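Type II secretion system protein C (Vibrio cholerae, PDB 2I6V) probably takes part in type II secretion, the export route that carries cholera toxin across the outer membrane, this chain being the protein's PDZ domain, probably periplasmic. Local coordinates at residues A45-D50 with N58-S63. Sequence-based numbering, arbitrary orientation.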
loop_
_atom_site.group_PDB
_atom_site.type_symbol
_atom_site.label_atom_id
_atom_site.label_comp_id
_atom_site.label_asym_id
_atom_site.label_seq_id
_atom_site.Cartn_x
_atom_site.Cartn_y
_atom_site.Cartn_z
ATOM N N ALA A 45 0.961 2.910 5.676
ATOM C CA ALA A 45 1.476 4.157 5.115
ATOM C C ALA A 45 1.961 3.970 3.691
ATOM O O ALA A 45 2.313 2.861 3.281
ATOM C CB ALA A 45 2.597 4.707 5.988
ATOM N N LEU A 46 1.998 5.072 2.951
ATOM C CA LEU A 46 2.507 5.090 1.589
ATOM C C LEU A 46 3.455 6.279 1.490
ATOM O O LEU A 46 3.057 7.410 1.765
ATOM C CB LEU A 46 1.334 5.242 0.614
ATOM C CG LEU A 46 1.574 5.075 -0.881
ATOM C CD1 LEU A 46 2.395 3.818 -1.166
ATOM C CD2 LEU A 46 0.221 5.014 -1.604
ATOM N N ASN A 47 4.716 6.025 1.131
ATOM C CA ASN A 47 5.742 7.072 1.183
ATOM C C ASN A 47 5.808 7.802 2.532
ATOM O O ASN A 47 6.107 9.003 2.589
ATOM C CB ASN A 47 5.536 8.086 0.055
ATOM C CG ASN A 47 5.766 7.489 -1.314
ATOM O OD1 ASN A 47 6.124 6.317 -1.443
ATOM N ND2 ASN A 47 5.564 8.296 -2.349
ATOM N N GLY A 48 5.519 7.085 3.615
ATOM C CA GLY A 48 5.606 7.653 4.961
ATOM C C GLY A 48 4.381 8.453 5.371
ATOM O O GLY A 48 4.303 8.971 6.485
ATOM N N LEU A 49 3.418 8.544 4.465
ATOM C CA LEU A 49 2.203 9.294 4.696
ATOM C C LEU A 49 1.074 8.326 5.054
ATOM O O LEU A 49 1.027 7.193 4.572
ATOM C CB LEU A 49 1.836 10.099 3.452
ATOM C CG LEU A 49 2.832 11.204 3.062
ATOM C CD1 LEU A 49 2.734 11.532 1.584
ATOM C CD2 LEU A 49 2.610 12.445 3.919
ATOM N N ASP A 50 0.156 8.793 5.889
ATOM C CA ASP A 50 -0.889 7.931 6.442
ATOM C C ASP A 50 -1.927 7.579 5.370
ATOM O O ASP A 50 -2.586 8.460 4.834
ATOM C CB ASP A 50 -1.520 8.665 7.632
ATOM C CG ASP A 50 -2.475 7.799 8.443
ATOM O OD1 ASP A 50 -3.035 6.808 7.915
ATOM O OD2 ASP A 50 -2.673 8.153 9.625
ATOM N N ASN A 58 -5.219 11.644 -1.961
ATOM C CA ASN A 58 -5.588 12.275 -3.223
ATOM C C ASN A 58 -4.453 13.120 -3.807
ATOM O O ASN A 58 -4.116 13.016 -4.988
ATOM C CB ASN A 58 -6.835 13.130 -3.052
ATOM C CG ASN A 58 -7.322 13.694 -4.361
ATOM O OD1 ASN A 58 -7.580 12.950 -5.313
ATOM N ND2 ASN A 58 -7.438 15.012 -4.430
ATOM N N THR A 59 -3.841 13.935 -2.958
ATOM C CA THR A 59 -2.772 14.807 -3.415
ATOM C C THR A 59 -1.585 13.979 -3.898
ATOM O O THR A 59 -1.013 14.260 -4.955
ATOM C CB THR A 59 -2.352 15.765 -2.311
ATOM O OG1 THR A 59 -3.424 16.676 -2.063
ATOM C CG2 THR A 59 -1.117 16.555 -2.720
ATOM N N LEU A 60 -1.225 12.955 -3.131
ATOM C CA LEU A 60 -0.114 12.083 -3.523
ATOM C C LEU A 60 -0.397 11.427 -4.878
ATOM O O LEU A 60 0.461 11.407 -5.770
ATOM C CB LEU A 60 0.153 11.025 -2.452
ATOM C CG LEU A 60 1.378 10.127 -2.626
ATOM C CD1 LEU A 60 2.669 10.951 -2.639
ATOM C CD2 LEU A 60 1.413 9.095 -1.514
ATOM N N PHE A 61 -1.615 10.923 -5.050
ATOM C CA PHE A 61 -1.974 10.256 -6.312
ATOM C C PHE A 61 -1.955 11.177 -7.532
ATOM O O PHE A 61 -1.642 10.734 -8.645
ATOM C CB PHE A 61 -3.326 9.556 -6.183
ATOM C CG PHE A 61 -3.335 8.454 -5.168
ATOM C CD1 PHE A 61 -2.259 7.604 -5.045
ATOM C CD2 PHE A 61 -4.422 8.271 -4.331
ATOM C CE1 PHE A 61 -2.262 6.586 -4.109
ATOM C CE2 PHE A 61 -4.433 7.254 -3.398
ATOM C CZ PHE A 61 -3.348 6.409 -3.287
ATOM N N GLN A 62 -2.275 12.453 -7.330
ATOM C CA GLN A 62 -2.209 13.432 -8.418
ATOM C C GLN A 62 -0.783 13.607 -8.940
ATOM O O GLN A 62 -0.582 14.093 -10.052
ATOM C CB GLN A 62 -2.759 14.786 -7.965
ATOM C CG GLN A 62 -4.259 14.807 -7.741
ATOM C CD GLN A 62 -4.755 16.171 -7.291
ATOM O OE1 GLN A 62 -5.963 16.401 -7.191
ATOM N NE2 GLN A 62 -3.824 17.083 -7.010
ATOM N N SER A 63 0.202 13.212 -8.137
ATOM C CA SER A 63 1.606 13.398 -8.489
ATOM C C SER A 63 2.240 12.109 -8.993
ATOM O O SER A 63 3.425 12.076 -9.330
ATOM C CB SER A 63 2.394 13.885 -7.268
ATOM O OG SER A 63 2.748 12.790 -6.427
#
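Leu60, on helix 54-62, pushes its two methyls against the tight hairpin of strands 42-46 and 49-50, in a PDZ domain where helix and hairpin are joined by a short loop. CD2 of Leu60 sits in the middle, 4.1 Å from CG of Leu46 and 4.2 Å from CD1 of Leu49, with Leu46 O at a similar distance. Its other methyl, CD1, lies 3.9 Å from ND2 of Asn47, so the leucine fork spans three of the four turn residues. With CB already aimed at the hairpin, a chi1 of -173°, CG opposite the backbone N, extends the branch point of Leu60 out to it. One residue on, Phe61 adds a second apolar touch: CE1 of its ring comes 3.9 Å from CD2 of Leu46, the two side chains crossing at about a right angle. No hydrogen bond links the two segments; the contact rests on apolar packing near the surface, with Leu46 as its buried member.

Behind this first shell, the hairpin's type I' turn, Leu46 to Leu49, is closed by paired backbone bonds, Leu46 N to Leu49 O and Leu49 N to Leu46 O. Asn47 and Gly48 take its two positive-phi corners. The carboxamide of Asn47 is anchored through OD1 to the backbone N of Ser71 on strand 69-76, while Leu49 also reaches Val56 and Met57 one turn earlier on the helix. Farther along the chain, Leu60 O accepts both Ser63 N and, in its carbonyl plane on a lone pair, Ser63 OG at 2.8 Å.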